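Local coordinates for protein geranyltranstransferase (Enterococcus faecalis, PDB 3P8L) that probably catalyses the magnesium-dependent condensation of isopentenyl diphosphate with geranyl diphosphate, giving farnesyl diphosphate and diphosphate, at residues S140-V143 against L144-Q148; I190-A193 against L194-G198; A201-T204 against E205-G209. All coordinates share one frame; numbering follows the deposited sequence. Where two conformers were deposited one is given.

Contact 1 (S140-V143 against L144-Q148)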
ATOM      1  N   SER A 140     -16.402  -6.862  -9.117  1.00 54.60           N
ATOM      2  CA  SER A 140     -16.356  -5.514  -9.692  1.00 56.15           C
ATOM      3  C   SER A 140     -16.351  -4.411  -8.638  1.00 52.15           C
ATOM      4  O   SER A 140     -15.736  -3.356  -8.841  1.00 54.62           O
ATOM      5  CB  SER A 140     -17.510  -5.293 -10.670  1.00 60.80           C
ATOM      6  OG  SER A 140     -18.747  -5.417 -10.001  1.00 72.75           O
ATOM      7  N   GLU A 141     -17.061  -4.647  -7.532  1.00 48.70           N
ATOM      8  CA  GLU A 141     -17.092  -3.711  -6.407  1.00 52.42           C
ATOM      9  C   GLU A 141     -15.720  -3.673  -5.744  1.00 50.41           C
ATOM     10  O   GLU A 141     -15.244  -2.611  -5.343  1.00 48.46           O
ATOM     11  CB  GLU A 141     -18.115  -4.159  -5.365  1.00 48.63           C
ATOM     12  CG  GLU A 141     -19.534  -3.778  -5.674  1.00 58.79           C
ATOM     13  CD  GLU A 141     -20.483  -4.164  -4.551  1.00 75.43           C
ATOM     14  OE1 GLU A 141     -21.509  -3.467  -4.400  1.00 88.37           O
ATOM     15  OE2 GLU A 141     -20.205  -5.151  -3.821  1.00 74.86           O
ATOM     16  N   LYS A 142     -15.123  -4.855  -5.630  1.00 45.99           N
ATOM     17  CA  LYS A 142     -13.798  -5.043  -5.071  1.00 50.21           C
ATOM     18  C   LYS A 142     -12.800  -4.203  -5.837  1.00 47.52           C
ATOM     19  O   LYS A 142     -12.087  -3.408  -5.234  1.00 51.02           O
ATOM     20  CB  LYS A 142     -13.407  -6.519  -5.101  1.00 51.65           C
ATOM     21  CG  LYS A 142     -12.131  -6.841  -4.341  1.00 41.00           C
ATOM     22  CD  LYS A 142     -11.934  -8.340  -4.175  1.00 47.76           C
ATOM     23  CE  LYS A 142     -12.761  -8.853  -3.026  1.00 35.89           C
ATOM     24  NZ  LYS A 142     -12.357 -10.259  -2.655  1.00 38.79           N
ATOM     25  N   VAL A 143     -12.809  -4.328  -7.165  1.00 43.66           N
ATOM     26  CA  VAL A 143     -11.884  -3.602  -8.025  1.00 40.30           C
ATOM     27  C   VAL A 143     -12.106  -2.098  -7.972  1.00 43.40           C
ATOM     28  O   VAL A 143     -11.144  -1.337  -7.889  1.00 42.08           O
ATOM     29  CB  VAL A 143     -11.904  -4.151  -9.492  1.00 42.86           C
ATOM     30  CG1 VAL A 143     -11.273  -3.174 -10.503  1.00 41.37           C
ATOM     31  CG2 VAL A 143     -11.194  -5.467  -9.558  1.00 38.35           C
ATOM     32  N   LEU A 144     -13.374  -1.676  -7.970  1.00 41.62           N
ATOM     33  CA  LEU A 144     -13.717  -0.262  -7.844  1.00 46.66           C
ATOM     34  C   LEU A 144     -13.185   0.329  -6.531  1.00 35.89           C
ATOM     35  O   LEU A 144     -12.627   1.417  -6.516  1.00 39.57           O
ATOM     36  CB  LEU A 144     -15.246  -0.063  -7.930  1.00 43.60           C
ATOM     37  CG  LEU A 144     -15.789   1.359  -7.739  1.00 50.52           C
ATOM     38  CD1 LEU A 144     -15.210   2.329  -8.766  1.00 47.67           C
ATOM     39  CD2 LEU A 144     -17.314   1.354  -7.794  1.00 56.36           C
ATOM     40  N   LEU A 145     -13.380  -0.390  -5.442  1.00 37.64           N
ATOM     41  CA  LEU A 145     -13.009   0.144  -4.131  1.00 41.42           C
ATOM     42  C   LEU A 145     -11.480   0.142  -3.935  1.00 39.14           C
ATOM     43  O   LEU A 145     -10.956   1.012  -3.247  1.00 41.74           O
ATOM     44  CB  LEU A 145     -13.752  -0.589  -3.008  1.00 35.93           C
ATOM     45  CG  LEU A 145     -15.255  -0.256  -2.895  1.00 41.06           C
ATOM     46  CD1 LEU A 145     -15.821  -0.782  -1.605  1.00 39.06           C
ATOM     47  CD2 LEU A 145     -15.534   1.219  -2.989  1.00 37.14           C
ATOM     48  N   MET A 146     -10.783  -0.792  -4.588  1.00 39.38           N
ATOM     49  CA  MET A 146      -9.315  -0.834  -4.558  0.50 39.50           C
ATOM     50  C   MET A 146      -8.760   0.341  -5.362  1.00 40.11           C
ATOM     51  O   MET A 146      -7.827   1.019  -4.923  1.00 37.60           O
ATOM     52  CB  MET A 146      -8.774  -2.186  -5.060  0.50 37.51           C
ATOM     53  CG  MET A 146      -8.900  -3.336  -4.034  0.50 43.03           C
ATOM     54  SD  MET A 146      -8.217  -4.950  -4.529  0.50 46.39           S
ATOM     55  CE  MET A 146      -9.014  -5.236  -6.100  0.50 51.97           C
ATOM     56  N   GLN A 147      -9.364   0.591  -6.527  1.00 39.88           N
ATOM     57  CA  GLN A 147      -9.050   1.760  -7.350  1.00 37.65           C
ATOM     58  C   GLN A 147      -9.226   3.050  -6.572  1.00 33.74           C
ATOM     59  O   GLN A 147      -8.350   3.939  -6.582  1.00 41.00           O
ATOM     60  CB  GLN A 147      -9.952   1.813  -8.607  1.00 41.73           C
ATOM     61  CG  GLN A 147      -9.579   0.827  -9.708  1.00 47.31           C
ATOM     62  CD  GLN A 147     -10.654   0.702 -10.798  1.00 55.42           C
ATOM     63  OE1 GLN A 147     -11.747   1.258 -10.683  1.00 45.88           O
ATOM     64  NE2 GLN A 147     -10.332  -0.033 -11.860  1.00 41.64           N
ATOM     65  N   GLN A 148     -10.357   3.153  -5.887  1.00 35.22           N
ATOM     66  CA  GLN A 148     -10.717   4.364  -5.169  1.00 33.77           C
ATOM     67  C   GLN A 148      -9.843   4.558  -3.908  1.00 34.12           C
ATOM     68  O   GLN A 148      -9.441   5.683  -3.586  1.00 34.32           O
ATOM     69  CB  GLN A 148     -12.208   4.352  -4.821  1.00 40.23           C
ATOM     70  CG  GLN A 148     -13.149   4.603  -6.038  1.00 41.44           C
ATOM     71  CD  GLN A 148     -12.956   5.961  -6.666  1.00 42.43           C
ATOM     72  OE1 GLN A 148     -12.998   6.985  -5.986  1.00 50.73           O
ATOM     73  NE2 GLN A 148     -12.743   5.986  -7.981  1.00 53.81           N
TER
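Ser140 O takes the backbone N-H of Leu144 at 3.0 Å, the first of four successive i to i+4 bonds in this part of helix 139-153. Glu141 is joined through its carbonyl: Leu145 N donates to Glu141 O, and Leu145 CG lies 3.4 Å from that same oxygen, while the acid itself leads away from this turn toward Asn202. Lys142 supplies the next acceptor, for Met146 N, and its side chain runs beside that of Met146 in the same direction, Lys142 CG to Met146 CE 3.9 Å. In one of its two conformers, the methionine chain is extended through SD and then folds at its last torsion (chi3 -53°), turning CE back over the preceding turn. Beyond CG the lysine carries on to Ser133 and Ser135, whose carbonyl oxygens hold NZ. Val143 closes the walk. Its CG2 reaches Met146 CE at 4.1 Å, and its CG1, trans to the backbone N (chi1 163°), lies 3.5 Å from Gln147 NE2. That nitrogen's hydrogen bond goes to Ser133 O of the second subunit; its approach to CG1 is van der Waals. Lys142 and Val143 pack on Val143 and Lys142 of the second subunit, and Met146 on its own copy there. This is an i to i+4 ridge of an alpha-helix, with Lys142, Val143, Met146 and Gln147 turned into the dimer interface of an all-helical prenyl synthase.

Contact 2 (I190-A193 against L194-G198)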
ATOM      1  N   ILE A 190     -11.606  10.914   3.485  1.00 34.70           N
ATOM      2  CA  ILE A 190     -12.980  11.241   3.922  1.00 39.14           C
ATOM      3  C   ILE A 190     -13.906  11.012   2.731  1.00 42.35           C
ATOM      4  O   ILE A 190     -14.960  10.376   2.885  1.00 38.20           O
ATOM      5  CB  ILE A 190     -13.118  12.691   4.467  1.00 40.62           C
ATOM      6  CG1 ILE A 190     -12.183  12.930   5.666  1.00 42.06           C
ATOM      7  CG2 ILE A 190     -14.584  13.020   4.866  1.00 39.38           C
ATOM      8  CD1 ILE A 190     -12.384  12.005   6.823  1.00 47.77           C
ATOM      9  N   GLU A 191     -13.481  11.498   1.554  1.00 40.33           N
ATOM     10  CA  GLU A 191     -14.236  11.280   0.321  0.50 43.68           C
ATOM     11  C   GLU A 191     -14.366   9.795   0.007  1.00 46.62           C
ATOM     12  O   GLU A 191     -15.474   9.325  -0.310  1.00 41.29           O
ATOM     13  CB  GLU A 191     -13.654  12.086  -0.850  0.50 44.38           C
ATOM     14  CG  GLU A 191     -14.096  13.552  -0.850  0.50 48.47           C
ATOM     15  CD  GLU A 191     -13.141  14.465  -1.598  0.50 48.55           C
ATOM     16  OE1 GLU A 191     -12.127  13.958  -2.120  0.50 57.07           O
ATOM     17  OE2 GLU A 191     -13.399  15.687  -1.656  0.50 41.12           O
ATOM     18  N   PHE A 192     -13.262   9.046   0.143  1.00 40.90           N
ATOM     19  CA  PHE A 192     -13.337   7.595  -0.014  1.00 36.85           C
ATOM     20  C   PHE A 192     -14.374   6.985   0.928  1.00 36.25           C
ATOM     21  O   PHE A 192     -15.121   6.097   0.517  1.00 40.48           O
ATOM     22  CB  PHE A 192     -11.985   6.883   0.206  1.00 34.16           C
ATOM     23  CG  PHE A 192     -12.102   5.383   0.145  1.00 35.84           C
ATOM     24  CD1 PHE A 192     -12.090   4.731  -1.084  1.00 29.92           C
ATOM     25  CD2 PHE A 192     -12.300   4.624   1.307  1.00 28.43           C
ATOM     26  CE1 PHE A 192     -12.215   3.352  -1.149  1.00 32.80           C
ATOM     27  CE2 PHE A 192     -12.457   3.254   1.243  1.00 36.20           C
ATOM     28  CZ  PHE A 192     -12.411   2.614   0.002  1.00 33.62           C
ATOM     29  N   ALA A 193     -14.411   7.417   2.191  1.00 33.16           N
ATOM     30  CA  ALA A 193     -15.336   6.788   3.143  1.00 33.28           C
ATOM     31  C   ALA A 193     -16.798   6.901   2.662  1.00 30.67           C
ATOM     32  O   ALA A 193     -17.554   5.930   2.723  1.00 38.69           O
ATOM     33  CB  ALA A 193     -15.193   7.384   4.527  1.00 32.57           C
ATOM     34  N   LEU A 194     -17.168   8.084   2.184  1.00 34.17           N
ATOM     35  CA  LEU A 194     -18.533   8.346   1.670  1.00 41.42           C
ATOM     36  C   LEU A 194     -18.861   7.597   0.369  1.00 40.69           C
ATOM     37  O   LEU A 194     -19.940   6.979   0.252  1.00 45.12           O
ATOM     38  CB  LEU A 194     -18.776   9.855   1.528  1.00 42.83           C
ATOM     39  CG  LEU A 194     -19.340  10.626   2.738  1.00 52.85           C
ATOM     40  CD1 LEU A 194     -20.785  10.255   2.986  1.00 47.27           C
ATOM     41  CD2 LEU A 194     -18.503  10.462   4.021  1.00 46.06           C
ATOM     42  N   ILE A 195     -17.924   7.643  -0.582  1.00 39.93           N
ATOM     43  CA  ILE A 195     -17.963   6.855  -1.813  1.00 41.50           C
ATOM     44  C   ILE A 195     -18.146   5.387  -1.517  1.00 44.38           C
ATOM     45  O   ILE A 195     -19.049   4.754  -2.076  1.00 41.21           O
ATOM     46  CB  ILE A 195     -16.680   7.072  -2.685  1.00 45.29           C
ATOM     47  CG1 ILE A 195     -16.667   8.483  -3.266  1.00 42.75           C
ATOM     48  CG2 ILE A 195     -16.556   6.025  -3.801  1.00 42.58           C
ATOM     49  CD1 ILE A 195     -15.448   8.778  -4.095  1.00 49.11           C
ATOM     50  N   ALA A 196     -17.315   4.846  -0.618  1.00 40.95           N
ATOM     51  CA  ALA A 196     -17.416   3.446  -0.253  1.00 40.60           C
ATOM     52  C   ALA A 196     -18.760   3.102   0.379  1.00 38.86           C
ATOM     53  O   ALA A 196     -19.326   2.050   0.081  1.00 39.62           O
ATOM     54  CB  ALA A 196     -16.271   3.020   0.674  1.00 41.67           C
ATOM     55  N   GLY A 197     -19.235   3.956   1.284  1.00 36.44           N
ATOM     56  CA  GLY A 197     -20.587   3.828   1.839  1.00 42.69           C
ATOM     57  C   GLY A 197     -21.649   3.707   0.745  1.00 46.17           C
ATOM     58  O   GLY A 197     -22.469   2.795   0.781  1.00 44.79           O
ATOM     59  N   GLY A 198     -21.594   4.601  -0.245  1.00 48.33           N
ATOM     60  CA  GLY A 198     -22.478   4.530  -1.425  1.00 52.31           C
ATOM     61  C   GLY A 198     -22.411   3.253  -2.248  1.00 53.52           C
ATOM     62  O   GLY A 198     -23.441   2.729  -2.673  1.00 51.24           O
TER
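Helix 175-200 is one of the central helices of the all-alpha isoprenoid synthase fold, and residues 190-198 form a buried part of it where Phe192 lies against Ala196 one turn on. The methyl of Ala196 sits over one face of the phenyl ring, displaced toward the rim: CB is 4.2 Å from the ring centroid and 24° off the ring normal, a CH-pi contact. Ala196 CB is equally near two ring atoms, Phe192 CE2 and Phe192 CZ, each at 3.9 Å. The ring gets there because CG stands trans to the backbone N (chi1 176°), which carries the phenyl group forward along the axis, and the second torsion turns its face to the methyl. The backbones of the same pair are tied as well, Ala196 N donating to Phe192 O at 2.8 Å in an almost straight bond.

Next to Phe192 on the helix surface, with Gln148 touching both, Ile195 lies along the preceding turn. Its CG1 comes within 3.3 Å of Glu191 O, the carbonyl that accepts Ile195 N at 3.0 Å with an N-H...O angle of 173°. Leu194 bends back so that CD2 lies 3.7 Å from Ile190 O, where Leu194 N also bonds, at a longer 3.3 Å. Gly197 N completes the series on Ala193 O.

The side chains leave the axis in several directions and find helices there: Phe192 packs on Leu80, Leu149 and Ala152, Ala193 on Leu57 and Val58, and Leu194 on Phe214 and Ala215. This packing belongs to the all-alpha isoprenoid synthase bundle of the FPP/GGPP synthase family.

Contact 3 (A201-T204 against E205-G209)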
ATOM      1  N   ALA A 201     -23.811   0.308  -0.418  1.00 50.11           N
ATOM      2  CA  ALA A 201     -25.264   0.388  -0.344  1.00 55.71           C
ATOM      3  C   ALA A 201     -25.943   0.351  -1.725  1.00 58.73           C
ATOM      4  O   ALA A 201     -27.152   0.601  -1.830  1.00 57.00           O
ATOM      5  CB  ALA A 201     -25.675   1.635   0.421  1.00 52.58           C
ATOM      6  N   ASN A 202     -25.155   0.054  -2.764  1.00 57.30           N
ATOM      7  CA  ASN A 202     -25.630  -0.035  -4.153  1.00 63.61           C
ATOM      8  C   ASN A 202     -26.310   1.205  -4.725  1.00 63.59           C
ATOM      9  O   ASN A 202     -27.269   1.095  -5.488  1.00 66.85           O
ATOM     10  CB  ASN A 202     -26.521  -1.268  -4.361  1.00 68.63           C
ATOM     11  CG  ASN A 202     -25.918  -2.255  -5.335  1.00 78.41           C
ATOM     12  OD1 ASN A 202     -25.531  -3.358  -4.952  1.00 88.48           O
ATOM     13  ND2 ASN A 202     -25.822  -1.858  -6.604  1.00 76.49           N
ATOM     14  N   GLN A 203     -25.802   2.376  -4.361  1.00 58.86           N
ATOM     15  CA  GLN A 203     -26.337   3.639  -4.841  1.00 51.63           C
ATOM     16  C   GLN A 203     -25.854   3.975  -6.243  1.00 56.79           C
ATOM     17  O   GLN A 203     -24.862   3.408  -6.721  1.00 54.62           O
ATOM     18  CB  GLN A 203     -25.979   4.758  -3.874  1.00 49.15           C
ATOM     19  CG  GLN A 203     -26.595   4.565  -2.500  1.00 51.37           C
ATOM     20  CD  GLN A 203     -28.114   4.488  -2.556  1.00 53.88           C
ATOM     21  OE1 GLN A 203     -28.783   5.449  -2.924  1.00 59.90           O
ATOM     22  NE2 GLN A 203     -28.657   3.355  -2.169  1.00 44.14           N
ATOM     23  N   THR A 204     -26.549   4.905  -6.894  1.00 50.62           N
ATOM     24  CA  THR A 204     -26.242   5.246  -8.276  1.00 59.40           C
ATOM     25  C   THR A 204     -25.064   6.198  -8.311  1.00 60.61           C
ATOM     26  O   THR A 204     -24.668   6.752  -7.278  1.00 61.39           O
ATOM     27  CB  THR A 204     -27.451   5.896  -9.022  1.00 58.35           C
ATOM     28  OG1 THR A 204     -27.804   7.137  -8.393  1.00 61.76           O
ATOM     29  CG2 THR A 204     -28.660   4.953  -9.039  1.00 61.90           C
ATOM     30  N   GLU A 205     -24.533   6.389  -9.515  1.00 59.66           N
ATOM     31  CA  GLU A 205     -23.447   7.304  -9.786  1.00 65.82           C
ATOM     32  C   GLU A 205     -23.820   8.724  -9.403  1.00 64.27           C
ATOM     33  O   GLU A 205     -22.963   9.522  -9.035  1.00 63.30           O
ATOM     34  CB  GLU A 205     -23.076   7.239 -11.273  1.00 67.68           C
ATOM     35  CG  GLU A 205     -21.599   7.498 -11.551  1.00 79.66           C
ATOM     36  CD  GLU A 205     -20.679   6.535 -10.804  1.00 88.66           C
ATOM     37  OE1 GLU A 205     -20.771   5.314 -11.054  1.00 90.41           O
ATOM     38  OE2 GLU A 205     -19.867   7.002  -9.972  1.00 88.77           O
ATOM     39  N   GLU A 206     -25.112   9.021  -9.484  1.00 65.53           N
ATOM     40  CA  GLU A 206     -25.640  10.333  -9.153  1.00 66.59           C
ATOM     41  C   GLU A 206     -25.578  10.559  -7.631  1.00 58.27           C
ATOM     42  O   GLU A 206     -25.169  11.627  -7.164  1.00 49.03           O
ATOM     43  CB  GLU A 206     -27.086  10.443  -9.668  1.00 69.16           C
ATOM     44  CG  GLU A 206     -27.383  11.697 -10.496  1.00 82.60           C
ATOM     45  CD  GLU A 206     -27.842  12.882  -9.653  1.00 91.01           C
ATOM     46  OE1 GLU A 206     -27.007  13.450  -8.913  1.00 89.64           O
ATOM     47  OE2 GLU A 206     -29.037  13.254  -9.746  1.00 82.11           O
ATOM     48  N   VAL A 207     -25.983   9.540  -6.876  1.00 54.92           N
ATOM     49  CA  VAL A 207     -25.979   9.611  -5.417  1.00 57.90           C
ATOM     50  C   VAL A 207     -24.532   9.616  -4.886  1.00 58.38           C
ATOM     51  O   VAL A 207     -24.185  10.451  -4.048  1.00 56.58           O
ATOM     52  CB  VAL A 207     -26.821   8.471  -4.791  1.00 57.63           C
ATOM     53  CG1 VAL A 207     -26.737   8.490  -3.261  1.00 53.22           C
ATOM     54  CG2 VAL A 207     -28.279   8.591  -5.231  1.00 59.98           C
ATOM     55  N   ILE A 208     -23.696   8.720  -5.421  1.00 57.67           N
ATOM     56  CA  ILE A 208     -22.273   8.617  -5.038  1.00 52.91           C
ATOM     57  C   ILE A 208     -21.585   9.963  -5.237  1.00 52.37           C
ATOM     58  O   ILE A 208     -20.836  10.413  -4.363  1.00 53.12           O
ATOM     59  CB  ILE A 208     -21.575   7.429  -5.764  1.00 51.56           C
ATOM     60  CG1 ILE A 208     -22.031   6.113  -5.132  1.00 44.79           C
ATOM     61  CG2 ILE A 208     -20.041   7.545  -5.738  1.00 45.83           C
ATOM     62  CD1 ILE A 208     -21.760   4.863  -5.968  1.00 47.79           C
ATOM     63  N   GLY A 209     -21.909  10.634  -6.345  1.00 51.53           N
ATOM     64  CA  GLY A 209     -21.462  12.013  -6.597  1.00 41.77           C
ATOM     65  C   GLY A 209     -21.880  13.039  -5.562  1.00 46.56           C
ATOM     66  O   GLY A 209     -21.101  13.938  -5.216  1.00 47.28           O
TER
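Gln203 and Val207 meet at a slant, the glutamine coming from the loop and the valine from the first turn of helix 205-230. Gln203 CB rests 3.9 Å from Val207 CG1, and a bend at chi2 (-59°) brings OE1 round to the same methyl at 3.7 Å. The other end of the amide turns back to its own loop: NE2 donates to Ala201 O at 3.2 Å, with that oxygen close to the amide plane, although the nitrogen stands well above the plane of the carbonyl. This bond should restrain rotation of the amide. Phe65 packs on both Gln203 and Val207.

Thr204 faces the helix with its hydroxyl. A chi1 of 63° turns OG1 toward the first N-H groups, where it accepts a weak bond of 3.4 Å from Val207 N; OG1 also touches Val207 CG2. Thr204 O takes Ile208 N at 2.9 Å, nearly straight, while Ile208 CD1, at the end of an extended chain, reaches back to within 3.5 Å of Gln203 O. Just upstream, Asn202, with positive phi, is the C-prime residue of a Schellman motif ending helix 175-200. The whole is a tight interhelical turn, a Schellman C-cap followed by a threonine N-cap.

How the contacts relate
Contact 2 is the core member of the three, its centre about 9 Å from that of the chain, whereas contact 3 lies at the surface and contact 1 is partly buried, partly by the second subunit. Contacts 2 and 3 follow one another through the helix pair 175-200 and 205-230: Gly198 O probably accepts Gln203 N, and Ile195 CG2 meets Ile208 CG2 at 4.3 Å. Contact 1 leans on contact 2 from helix 139-153, with Leu145 O 3.4 Å from Phe192 CE1. The chemistry follows position: hydrocarbon against a ring inside, mixed polar and apolar side chains at the dimer face, capping bonds at the turn.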